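Side-chain contacts in CoA-binding domain-containing protein (Thermus thermophilus, PDB 1IUK), which probably binds coenzyme A through a Rossmann-type domain, although its cellular role is not known: residues A[30-33]-A[34-38]; A[60-63]-A[64-68]. All blocks are in the same frame, centred on the assembly; numbering follows the deposited sequence.

Interaction 1: A[30-33]-A[34-38]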
# COMPACT_ATOMS: atom_id res chain seq x y z
N HIS A 30 -5.27 3.14 9.28
CA HIS A 30 -5.11 4.54 9.59
C HIS A 30 -3.79 4.74 10.32
O HIS A 30 -2.99 5.58 9.92
CB HIS A 30 -6.23 5.07 10.48
CG HIS A 30 -6.12 6.54 10.73
ND1 HIS A 30 -6.81 7.48 10.00
CD2 HIS A 30 -5.31 7.24 11.57
CE1 HIS A 30 -6.44 8.69 10.37
NE2 HIS A 30 -5.53 8.57 11.32
N TYR A 31 -3.55 3.95 11.36
CA TYR A 31 -2.31 4.13 12.11
C TYR A 31 -1.03 3.66 11.43
O TYR A 31 0.04 4.20 11.71
CB TYR A 31 -2.45 3.56 13.54
CG TYR A 31 -2.54 2.07 13.70
CD1 TYR A 31 -1.42 1.25 13.52
CD2 TYR A 31 -3.74 1.46 14.10
CE1 TYR A 31 -1.49 -0.12 13.74
CE2 TYR A 31 -3.82 0.09 14.33
CZ TYR A 31 -2.69 -0.70 14.15
OH TYR A 31 -2.76 -2.06 14.36
N VAL A 32 -1.11 2.68 10.52
CA VAL A 32 0.10 2.24 9.83
C VAL A 32 0.51 3.38 8.88
O VAL A 32 1.68 3.79 8.83
CB VAL A 32 -0.12 0.91 9.06
CG1 VAL A 32 1.02 0.66 8.09
CG2 VAL A 32 -0.22 -0.24 10.05
N PRO A 33 -0.44 3.90 8.10
CA PRO A 33 -0.11 5.01 7.19
C PRO A 33 0.44 6.23 7.97
O PRO A 33 1.28 6.99 7.48
CB PRO A 33 -1.44 5.33 6.51
CG PRO A 33 -2.23 4.07 6.63
CD PRO A 33 -1.84 3.46 7.93
N ARG A 34 -0.07 6.41 9.19
CA ARG A 34 0.34 7.50 10.05
C ARG A 34 1.83 7.36 10.37
O ARG A 34 2.61 8.32 10.26
CB ARG A 34 -0.47 7.47 11.34
CG ARG A 34 -1.00 8.81 11.78
CD ARG A 34 -1.25 8.82 13.28
NE ARG A 34 -0.96 10.13 13.85
CZ ARG A 34 -0.10 10.34 14.83
NH1 ARG A 34 0.57 9.32 15.36
NH2 ARG A 34 0.10 11.58 15.29
N TYR A 35 2.23 6.15 10.76
CA TYR A 35 3.62 5.86 11.07
C TYR A 35 4.51 6.13 9.86
O TYR A 35 5.58 6.73 9.97
CB TYR A 35 3.77 4.40 11.47
CG TYR A 35 5.20 3.91 11.47
CD1 TYR A 35 5.77 3.33 10.34
CD2 TYR A 35 6.00 4.03 12.62
CE1 TYR A 35 7.09 2.88 10.35
CE2 TYR A 35 7.32 3.58 12.64
CZ TYR A 35 7.86 3.01 11.50
OH TYR A 35 9.15 2.54 11.50
N LEU A 36 4.05 5.66 8.69
CA LEU A 36 4.79 5.81 7.44
C LEU A 36 5.06 7.25 7.08
O LEU A 36 6.16 7.59 6.64
CB LEU A 36 4.03 5.13 6.31
CG LEU A 36 4.38 3.70 5.89
CD1 LEU A 36 5.29 3.00 6.87
CD2 LEU A 36 3.09 2.93 5.71
N ARG A 37 4.06 8.11 7.25
CA ARG A 37 4.22 9.52 6.95
C ARG A 37 5.31 10.12 7.84
O ARG A 37 6.06 11.00 7.41
CB ARG A 37 2.90 10.26 7.17
CG ARG A 37 2.92 11.71 6.77
CD ARG A 37 1.73 12.43 7.40
NE ARG A 37 1.49 13.76 6.83
CZ ARG A 37 0.51 14.57 7.22
NH1 ARG A 37 -0.32 14.19 8.18
NH2 ARG A 37 0.38 15.76 6.65
N GLU A 38 5.38 9.64 9.07
CA GLU A 38 6.38 10.11 10.02
C GLU A 38 7.77 9.73 9.53
O GLU A 38 8.73 10.50 9.69
CB GLU A 38 6.15 9.48 11.39
CG GLU A 38 4.86 9.90 12.05
CD GLU A 38 4.73 9.35 13.45
OE1 GLU A 38 3.94 9.89 14.24
OE2 GLU A 38 5.44 8.36 13.78
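Arg34 opens the second half of helix 28-38 by giving its N to His30 O at 3.1 Å, while its CB lies 3.3 Å from Tyr31 O. Its side chain leads off the helix, and NH1 sits 3.6 Å from Glu38 OE1, an attraction of charges without an N-H pointed at the oxygen. Tyr35 N donates to Tyr31 O; with CG anti to the backbone N (chi1 166°), the ring turns away from this turn toward helix 126-134, where its hydroxyl bonds His130. The helix is the crossover of a beta-alpha-beta unit, strand 15-19 to strand 42-46, as in Rossmann folds. Leu36 N then meets Val32 O at 3.0 Å. The side chains of Val32 and Leu36 run alongside each other in the same sense: Leu36 CD2 rests 3.9 Å from Val32 CG1 and 3.5 Å from Val32 O. An alanine at this position lacks CG and both methyls and would probably leave a gap between Val32, Ile16 of the sheet and Leu126. Arg37 N bonds Pro33 O at 3.0 Å. Pro33 itself has no N-H for the turn before, and the helix kinks there; the proline ring lies on Val18 and Phe56.

Interaction 2: A[60-63]-A[64-68]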
# COMPACT_ATOMS: atom_id res chain seq x y z
N ALA A 60 -8.31 12.11 0.21
CA ALA A 60 -8.50 10.73 -0.23
C ALA A 60 -9.21 10.73 -1.58
O ALA A 60 -10.09 11.56 -1.82
CB ALA A 60 -9.31 9.93 0.80
N VAL A 61 -8.83 9.81 -2.45
CA VAL A 61 -9.46 9.70 -3.76
C VAL A 61 -10.17 8.34 -3.82
O VAL A 61 -9.85 7.43 -3.06
CB VAL A 61 -8.40 9.82 -4.92
CG1 VAL A 61 -7.79 11.21 -4.91
CG2 VAL A 61 -7.32 8.77 -4.78
N ALA A 62 -11.15 8.21 -4.71
CA ALA A 62 -11.90 6.96 -4.79
C ALA A 62 -11.21 5.83 -5.52
O ALA A 62 -11.39 4.66 -5.16
CB ALA A 62 -13.26 7.22 -5.41
N SER A 63 -10.40 6.15 -6.53
CA SER A 63 -9.71 5.13 -7.32
C SER A 63 -8.23 5.38 -7.49
O SER A 63 -7.78 6.52 -7.53
CB SER A 63 -10.34 5.05 -8.71
OG SER A 63 -9.36 4.73 -9.69
N LEU A 64 -7.48 4.29 -7.62
CA LEU A 64 -6.04 4.37 -7.80
C LEU A 64 -5.71 5.22 -9.02
O LEU A 64 -4.71 5.93 -9.03
CB LEU A 64 -5.45 2.98 -7.96
CG LEU A 64 -5.38 2.09 -6.72
CD1 LEU A 64 -4.83 0.72 -7.11
CD2 LEU A 64 -4.49 2.74 -5.65
N LEU A 65 -6.55 5.16 -10.03
CA LEU A 65 -6.32 5.91 -11.26
C LEU A 65 -6.52 7.41 -11.07
O LEU A 65 -6.21 8.20 -11.96
CB LEU A 65 -7.24 5.40 -12.37
CG LEU A 65 -7.14 3.92 -12.76
CD1 LEU A 65 -5.68 3.51 -12.87
CD2 LEU A 65 -7.86 3.07 -11.73
N ASP A 66 -7.04 7.80 -9.91
CA ASP A 66 -7.24 9.22 -9.63
C ASP A 66 -5.93 9.84 -9.11
O ASP A 66 -5.79 11.06 -9.07
CB ASP A 66 -8.32 9.42 -8.57
CG ASP A 66 -9.73 9.26 -9.12
OD1 ASP A 66 -10.58 8.74 -8.37
OD2 ASP A 66 -9.99 9.66 -10.29
N LEU A 67 -4.98 9.00 -8.71
CA LEU A 67 -3.71 9.49 -8.20
C LEU A 67 -3.01 10.23 -9.32
O LEU A 67 -3.03 9.79 -10.48
CB LEU A 67 -2.84 8.33 -7.69
CG LEU A 67 -3.33 7.68 -6.39
CD1 LEU A 67 -2.41 6.55 -5.94
CD2 LEU A 67 -3.41 8.76 -5.33
N LYS A 68 -2.38 11.34 -8.99
CA LYS A 68 -1.71 12.15 -9.99
C LYS A 68 -0.18 12.03 -10.01
O LYS A 68 0.51 12.91 -10.53
CB LYS A 68 -2.13 13.63 -9.82
CG LYS A 68 -3.59 13.92 -10.19
CD LYS A 68 -3.92 13.44 -11.61
CE LYS A 68 -5.25 14.01 -12.12
NZ LYS A 68 -6.13 12.96 -12.73
O HOH W 1 -11.66 10.50 -6.25
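An ST turn leads the chain into the short 3-10 segment 64-66, in the loop between strands 58-59 and 73-76, and Ser63 and Asp66 fasten it from both ends. Ser63 OG accepts the N-H of Leu65, with OG and N 2.9 Å apart and a bent N-H...O angle of 140°. The backbone closes the same turn: Asp66 N reaches Ser63 O at 2.8 Å. Asp66 answers with its side chain. CG stands beside its own backbone N (chi1 -77°), which brings the carboxylate back over the start of the turn, and OD1 takes Ser63 N at 3.2 Å on its anti side. A water also donates to Asp66 OD1, at 3.0 Å, and accepts from Ala62 N, tying the approach to the turn to the same oxygen. Two hydrogen bonds thus grip OD1 and hold the carboxylate in place. Glu89 of helix 87-93 bonds Leu64 N and, weakly, Ser63 OG.

Val61 adds apolar contacts to the turn. Its CB meets Asp66 CB at 3.7 Å, the two side chains running antiparallel past one another, and its CG2 touches Leu67 CD2 at 3.9 Å, with these two side chains set roughly perpendicular. Leu64 and Leu67 pack inward on strands 15-19 and 42-46. Asp66 OD1 on Ser63 N supplies the return half of a capping box, while the serine hydroxyl takes the amide two residues on, as in an ST turn.

Interactions 1 and 2 flank one parallel sheet without touching: their centres are 19 Å apart and their nearest atoms about 10 Å. Strand 15-19 lies between them and serves both with alternating residues. Pro33 and Leu36 of interaction 1 rest on Val18 and Ile16, whereas Leu64 and Leu67 of interaction 2 rest on Leu19 and Ala17, so each packs against its own face of the strand. They follow each other along the chain, with strand 42-46 and the hairpin 54-55/58-59 in between, and Val61, Leu64 and Leu67 return to edge strand 42-46. Both belong to the CoA-binding domain, and each is local packing of its Rossmann-type fold.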